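Long-range contacts in apicoplast TIC22, putative (Plasmodium falciparum 3D7, PDB 4E6Z), which serves as an essential chaperone required for protein import into the apicoplast, the relict plastid of the malaria parasite: residues A[193-198]-A[214-219]; A[142-147]-A[164-169]. All blocks are in the same frame, centred on the assembly; numbering follows the deposited sequence.

Both contacts set a helix against a strand, but in different sheets and at different depths. Contact 1 is buried: eight of its nine touching residues are shielded from solvent, and it joins strand 193-203 of the four-stranded sheet to the start of helix 216-227. Contact 2 lies at the surface, between helix 135-150 and strand 164-169, an outermost strand of the three-stranded sheet. Neither has a direct hydrogen bond between its segments. Contact 1 relies on CH-pi packing, leucine methyls and a water bridge, contact 2 on an edge-to-face aromatic pair and a selenomethionine. Their centres lie about 25 Å apart, on opposite sides of the chain's centre, with about 7 Å between nearest atoms.

Contact 1: residues A[193-198]-A[214-219]; sequences PVFYAE and FDLEDL
The backbones of 193-198 and 214-219 are closest at Val194 and Phe214, whose CA atoms are 4.7 Å apart, and they diverge until Tyr196 CA and Leu219 CA stand 6.7 Å apart. No direct hydrogen bond spans them, but one water bridges the two: its O lies 2.6 Å from Pro193 O, to which it donates. The same water also donates to Phe214 O. Val194 and Phe214 lie side by side, their side chains pointing the same way. Val194 CG1 sits over the middle of the Phe214 ring, 3.7 Å from its centroid and 9° off the normal, a CH-pi contact. Phe195 receives a second one: Leu216 CB rests over the centre of one face of its ring, 4.0 Å from the centroid and 6° off the normal, with the two side chains crossing at about a right angle. Phe214 O approaches the edge of the same ring in its plane, 3.5 Å from Phe195 CE2, so this carbonyl meets an aromatic edge as well as the water. One helical turn on, Leu219 has CG anti to its backbone N, and chi2 of 58° sets its methyls: CD2 lies 3.6 Å from Phe195 CB, while CD1 reaches Ala197 CB at 3.9 Å. The alternation of the strand fits this, since the CB atoms of Phe195 and Ala197 point toward the helix and that of Tyr196 points away. The motif is a beta hairpin, strands 193-203 and 208-213, followed by a helix that packs back on its first strand. Leu219 also touches Phe213 and Ile238 on the strands flanking 193-203, while Gln174 of helix 172-179 touches Phe195 and bonds Leu216 N through OE1. Asp215, at the N-cap position without a capping bond, instead hydrogen-bonds through OD2 to Ser260 OG, just before helix 261-272.

Contact 2: residues A[142-147]-A[164-169]; sequences MKEFLQ and IYWKLI
Ile164 O is the polar atom approached most closely across this contact, lying 3.1 Å from Phe145 CD1 and 3.6 Å from Phe145 CE1. These are close carbon-to-oxygen contacts; no conventional hydrogen bond crosses between the segments. The CB of Phe145 points toward the strand, and with CG anti to the backbone N (chi1 169°) the ring is carried in beside Ile164 O and Tyr165. One face of its ring receives the edge of Tyr165 in a T-shaped pair, with centroids 5.6 Å apart and planes at 64°. The touch is made by Tyr165 CD1, which lies above the Phe145 ring but offset toward the rim, 3.9 Å from Phe145 CE2. Lys167 CE meets the Tyr165 ring in plane at its edge. The helix and strand segments run roughly antiparallel, their axes at 147° and 8.1 Å apart at closest approach. Strand 164-169 is an outermost strand of a mixed three-stranded sheet, paired in parallel with 97-103, and helix 135-150 belongs to the long connection between those two strands. One turn before Phe145, the selenomethionine Met142 makes further contacts: its CG is 3.9 Å from Trp166 O and its SE is 4.3 Å from Leu168 CB, a loose apolar contact. Trp166 carries Ile164 CG2 over one indole face, while Glu144 OE1 stays 4.3 Å from Trp166 NE1, too far for a hydrogen bond.

Contact 1: residues A[193-198]-A[214-219]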
loop_
_atom_site.group_PDB
_atom_site.type_symbol
_atom_site.label_atom_id
_atom_site.label_comp_id
_atom_site.label_asym_id
_atom_site.label_seq_id
_atom_site.Cartn_x
_atom_site.Cartn_y
_atom_site.Cartn_z
ATOM N N PRO A 193 6.950 3.196 -2.340
ATOM C CA PRO A 193 8.021 2.224 -2.103
ATOM C C PRO A 193 7.548 0.775 -1.942
ATOM O O PRO A 193 6.546 0.490 -1.283
ATOM C CB PRO A 193 8.659 2.722 -0.799
ATOM C CG PRO A 193 7.591 3.539 -0.138
ATOM C CD PRO A 193 6.856 4.194 -1.262
ATOM N N VAL A 194 8.281 -0.131 -2.577
ATOM C CA VAL A 194 8.221 -1.549 -2.255
ATOM C C VAL A 194 9.664 -2.034 -2.185
ATOM O O VAL A 194 10.537 -1.481 -2.852
ATOM C CB VAL A 194 7.405 -2.362 -3.286
ATOM C CG1 VAL A 194 5.909 -2.130 -3.080
ATOM C CG2 VAL A 194 7.810 -1.990 -4.699
ATOM N N PHE A 195 9.914 -3.047 -1.362
ATOM C CA PHE A 195 11.272 -3.513 -1.109
ATOM C C PHE A 195 11.513 -4.911 -1.672
ATOM O O PHE A 195 10.614 -5.751 -1.677
ATOM C CB PHE A 195 11.552 -3.516 0.397
ATOM C CG PHE A 195 11.272 -2.201 1.070
ATOM C CD1 PHE A 195 12.279 -1.262 1.236
ATOM C CD2 PHE A 195 10.002 -1.903 1.537
ATOM C CE1 PHE A 195 12.021 -0.050 1.851
ATOM C CE2 PHE A 195 9.739 -0.694 2.159
ATOM C CZ PHE A 195 10.751 0.233 2.318
ATOM N N TYR A 196 12.731 -5.161 -2.144
ATOM C CA TYR A 196 13.104 -6.508 -2.573
ATOM C C TYR A 196 14.589 -6.787 -2.358
ATOM O O TYR A 196 15.387 -5.864 -2.186
ATOM C CB TYR A 196 12.713 -6.752 -4.035
ATOM C CG TYR A 196 13.688 -6.200 -5.048
ATOM C CD1 TYR A 196 14.615 -7.029 -5.666
ATOM C CD2 TYR A 196 13.680 -4.857 -5.390
ATOM C CE1 TYR A 196 15.513 -6.535 -6.595
ATOM C CE2 TYR A 196 14.573 -4.352 -6.317
ATOM C CZ TYR A 196 15.488 -5.194 -6.917
ATOM O OH TYR A 196 16.376 -4.691 -7.842
ATOM N N ALA A 197 14.947 -8.068 -2.364
ATOM C CA ALA A 197 16.332 -8.490 -2.184
ATOM C C ALA A 197 16.850 -9.203 -3.428
ATOM O O ALA A 197 16.124 -9.964 -4.072
ATOM C CB ALA A 197 16.458 -9.385 -0.962
ATOM N N GLU A 198 18.115 -8.952 -3.748
ATOM C CA GLU A 198 18.752 -9.471 -4.958
ATOM C C GLU A 198 18.619 -10.979 -5.156
ATOM O O GLU A 198 18.194 -11.444 -6.216
ATOM C CB GLU A 198 20.236 -9.102 -4.957
ATOM C CG GLU A 198 20.506 -7.611 -4.987
ATOM C CD GLU A 198 20.360 -7.014 -6.374
ATOM O OE1 GLU A 198 19.277 -7.159 -6.981
ATOM O OE2 GLU A 198 21.333 -6.395 -6.854
ATOM N N PHE A 214 5.831 -4.766 0.665
ATOM C CA PHE A 214 5.412 -3.434 1.075
ATOM C C PHE A 214 6.077 -3.049 2.393
ATOM O O PHE A 214 6.471 -1.902 2.579
ATOM C CB PHE A 214 3.884 -3.329 1.163
ATOM C CG PHE A 214 3.228 -3.084 -0.164
ATOM C CD1 PHE A 214 2.971 -1.794 -0.599
ATOM C CD2 PHE A 214 2.894 -4.143 -0.991
ATOM C CE1 PHE A 214 2.378 -1.563 -1.830
ATOM C CE2 PHE A 214 2.304 -3.921 -2.223
ATOM C CZ PHE A 214 2.049 -2.630 -2.644
ATOM N N ASP A 215 6.210 -4.015 3.296
ATOM C CA ASP A 215 6.899 -3.784 4.561
ATOM C C ASP A 215 8.342 -4.280 4.528
ATOM O O ASP A 215 8.602 -5.453 4.257
ATOM C CB ASP A 215 6.143 -4.431 5.723
ATOM C CG ASP A 215 4.878 -3.671 6.093
ATOM O OD1 ASP A 215 4.413 -2.852 5.270
ATOM O OD2 ASP A 215 4.353 -3.893 7.205
ATOM N N LEU A 216 9.274 -3.372 4.800
ATOM C CA LEU A 216 10.682 -3.716 4.888
ATOM C C LEU A 216 10.888 -4.866 5.870
ATOM O O LEU A 216 11.625 -5.808 5.590
ATOM C CB LEU A 216 11.508 -2.504 5.328
ATOM C CG LEU A 216 12.990 -2.786 5.615
ATOM C CD1 LEU A 216 13.665 -3.446 4.421
ATOM C CD2 LEU A 216 13.731 -1.516 6.012
ATOM N N GLU A 217 10.222 -4.783 7.018
ATOM C CA GLU A 217 10.377 -5.784 8.067
ATOM C C GLU A 217 9.948 -7.184 7.620
ATOM O O GLU A 217 10.465 -8.185 8.120
ATOM C CB GLU A 217 9.648 -5.358 9.348
ATOM C CG GLU A 217 8.455 -4.427 9.125
ATOM C CD GLU A 217 8.853 -2.963 8.977
ATOM O OE1 GLU A 217 9.187 -2.320 9.997
ATOM O OE2 GLU A 217 8.817 -2.451 7.840
ATOM N N ASP A 218 9.013 -7.254 6.674
ATOM C CA ASP A 218 8.626 -8.536 6.086
ATOM C C ASP A 218 9.758 -9.085 5.217
ATOM O O ASP A 218 10.042 -10.281 5.234
ATOM C CB ASP A 218 7.349 -8.397 5.254
ATOM C CG ASP A 218 6.106 -8.170 6.110
ATOM O OD1 ASP A 218 6.139 -8.468 7.325
ATOM O OD2 ASP A 218 5.089 -7.701 5.558
ATOM N N LEU A 219 10.393 -8.199 4.455
ATOM C CA LEU A 219 11.520 -8.567 3.613
ATOM C C LEU A 219 12.671 -9.102 4.455
ATOM O O LEU A 219 13.165 -10.203 4.215
ATOM C CB LEU A 219 11.990 -7.369 2.781
ATOM C CG LEU A 219 13.302 -7.570 2.010
ATOM C CD1 LEU A 219 13.195 -8.747 1.059
ATOM C CD2 LEU A 219 13.699 -6.305 1.257
HETATM O O HOH W 1 5.706 0.505 1.196
#

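Contact 2: residues A[142-147]-A[164-169]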
loop_
_atom_site.group_PDB
_atom_site.type_symbol
_atom_site.label_atom_id
_atom_site.label_comp_id
_atom_site.label_asym_id
_atom_site.label_seq_id
_atom_site.Cartn_x
_atom_site.Cartn_y
_atom_site.Cartn_z
HETATM N N MSE A 142 -8.052 5.584 -9.322
HETATM C CA MSE A 142 -7.065 6.551 -9.794
HETATM C C MSE A 142 -7.066 6.642 -11.316
HETATM O O MSE A 142 -6.866 7.715 -11.883
HETATM C CB MSE A 142 -5.671 6.166 -9.300
HETATM C CG MSE A 142 -5.587 5.959 -7.802
HETATM SE SE MSE A 142 -4.034 4.913 -7.292
HETATM C CE MSE A 142 -2.632 6.147 -7.854
ATOM N N LYS A 143 -7.290 5.504 -11.966
ATOM C CA LYS A 143 -7.291 5.419 -13.423
ATOM C C LYS A 143 -8.565 6.011 -14.015
ATOM O O LYS A 143 -8.515 6.835 -14.928
ATOM C CB LYS A 143 -7.149 3.962 -13.861
ATOM C CG LYS A 143 -7.179 3.752 -15.365
ATOM C CD LYS A 143 -7.423 2.291 -15.701
ATOM C CE LYS A 143 -6.447 1.389 -14.965
ATOM N NZ LYS A 143 -6.751 -0.052 -15.179
ATOM N N GLU A 144 -9.706 5.574 -13.491
ATOM C CA GLU A 144 -11.005 6.078 -13.922
ATOM C C GLU A 144 -11.098 7.596 -13.778
ATOM O O GLU A 144 -11.915 8.244 -14.435
ATOM C CB GLU A 144 -12.116 5.394 -13.124
ATOM C CG GLU A 144 -13.335 6.256 -12.862
ATOM C CD GLU A 144 -13.821 6.136 -11.432
ATOM O OE1 GLU A 144 -13.293 6.864 -10.564
ATOM O OE2 GLU A 144 -14.725 5.313 -11.175
ATOM N N PHE A 145 -10.255 8.159 -12.920
ATOM C CA PHE A 145 -10.239 9.601 -12.691
ATOM C C PHE A 145 -9.686 10.358 -13.893
ATOM O O PHE A 145 -10.267 11.349 -14.337
ATOM C CB PHE A 145 -9.423 9.939 -11.441
ATOM C CG PHE A 145 -9.138 11.405 -11.280
ATOM C CD1 PHE A 145 -10.111 12.265 -10.799
ATOM C CD2 PHE A 145 -7.895 11.922 -11.607
ATOM C CE1 PHE A 145 -9.851 13.615 -10.649
ATOM C CE2 PHE A 145 -7.630 13.271 -11.459
ATOM C CZ PHE A 145 -8.609 14.118 -10.980
ATOM N N LEU A 146 -8.558 9.881 -14.412
ATOM C CA LEU A 146 -7.897 10.507 -15.552
ATOM C C LEU A 146 -8.805 10.558 -16.777
ATOM O O LEU A 146 -8.697 11.464 -17.605
ATOM C CB LEU A 146 -6.617 9.743 -15.898
ATOM C CG LEU A 146 -5.612 9.539 -14.763
ATOM C CD1 LEU A 146 -4.503 8.599 -15.198
ATOM C CD2 LEU A 146 -5.045 10.872 -14.298
ATOM N N GLN A 147 -9.696 9.576 -16.886
ATOM C CA GLN A 147 -10.600 9.474 -18.025
ATOM C C GLN A 147 -11.712 10.515 -17.953
ATOM O O GLN A 147 -11.830 11.368 -18.832
ATOM C CB GLN A 147 -11.203 8.070 -18.096
ATOM C CG GLN A 147 -10.173 6.959 -18.192
ATOM C CD GLN A 147 -10.757 5.600 -17.864
ATOM O OE1 GLN A 147 -11.956 5.470 -17.617
ATOM N NE2 GLN A 147 -9.908 4.577 -17.855
ATOM N N ILE A 164 -13.739 13.494 -8.029
ATOM C CA ILE A 164 -12.946 13.238 -6.836
ATOM C C ILE A 164 -11.546 12.746 -7.179
ATOM O O ILE A 164 -11.380 11.811 -7.960
ATOM C CB ILE A 164 -13.623 12.194 -5.928
ATOM C CG1 ILE A 164 -14.973 12.715 -5.429
ATOM C CG2 ILE A 164 -12.713 11.830 -4.761
ATOM C CD1 ILE A 164 -15.732 11.723 -4.573
ATOM N N TYR A 165 -10.542 13.385 -6.592
ATOM C CA TYR A 165 -9.168 12.926 -6.726
ATOM C C TYR A 165 -8.828 11.933 -5.616
ATOM O O TYR A 165 -8.704 12.306 -4.448
ATOM C CB TYR A 165 -8.192 14.106 -6.712
ATOM C CG TYR A 165 -6.737 13.689 -6.735
ATOM C CD1 TYR A 165 -6.196 13.047 -7.840
ATOM C CD2 TYR A 165 -5.905 13.938 -5.652
ATOM C CE1 TYR A 165 -4.869 12.663 -7.867
ATOM C CE2 TYR A 165 -4.576 13.559 -5.669
ATOM C CZ TYR A 165 -4.063 12.921 -6.778
ATOM O OH TYR A 165 -2.739 12.540 -6.799
ATOM N N TRP A 166 -8.691 10.667 -5.990
ATOM C CA TRP A 166 -8.359 9.614 -5.040
ATOM C C TRP A 166 -6.853 9.559 -4.805
ATOM O O TRP A 166 -6.097 9.138 -5.677
ATOM C CB TRP A 166 -8.872 8.267 -5.551
ATOM C CG TRP A 166 -10.355 8.253 -5.746
ATOM C CD1 TRP A 166 -11.039 8.516 -6.903
ATOM C CD2 TRP A 166 -11.343 7.975 -4.750
ATOM N NE1 TRP A 166 -12.392 8.408 -6.685
ATOM C CE2 TRP A 166 -12.606 8.080 -5.370
ATOM C CE3 TRP A 166 -11.285 7.645 -3.392
ATOM C CZ2 TRP A 166 -13.797 7.867 -4.682
ATOM C CZ3 TRP A 166 -12.469 7.436 -2.707
ATOM C CH2 TRP A 166 -13.706 7.546 -3.354
ATOM N N LYS A 167 -6.429 9.992 -3.621
ATOM C CA LYS A 167 -5.008 10.091 -3.291
ATOM C C LYS A 167 -4.526 8.893 -2.477
ATOM O O LYS A 167 -4.992 8.656 -1.364
ATOM C CB LYS A 167 -4.738 11.389 -2.530
ATOM C CG LYS A 167 -3.308 11.567 -2.069
ATOM C CD LYS A 167 -3.166 12.814 -1.206
ATOM C CE LYS A 167 -3.325 14.081 -2.029
ATOM N NZ LYS A 167 -2.220 14.244 -3.014
ATOM N N LEU A 168 -3.585 8.144 -3.043
ATOM C CA LEU A 168 -3.030 6.975 -2.370
ATOM C C LEU A 168 -1.879 7.388 -1.454
ATOM O O LEU A 168 -0.960 8.086 -1.879
ATOM C CB LEU A 168 -2.554 5.949 -3.404
ATOM C CG LEU A 168 -2.007 4.604 -2.911
ATOM C CD1 LEU A 168 -3.082 3.790 -2.209
ATOM C CD2 LEU A 168 -1.418 3.817 -4.072
ATOM N N ILE A 169 -1.936 6.955 -0.199
ATOM C CA ILE A 169 -0.898 7.275 0.778
ATOM C C ILE A 169 -0.097 6.044 1.201
ATOM O O ILE A 169 -0.615 5.174 1.905
ATOM C CB ILE A 169 -1.507 7.893 2.052
ATOM C CG1 ILE A 169 -2.505 8.996 1.695
ATOM C CG2 ILE A 169 -0.404 8.415 2.966
ATOM C CD1 ILE A 169 -1.897 10.129 0.904
#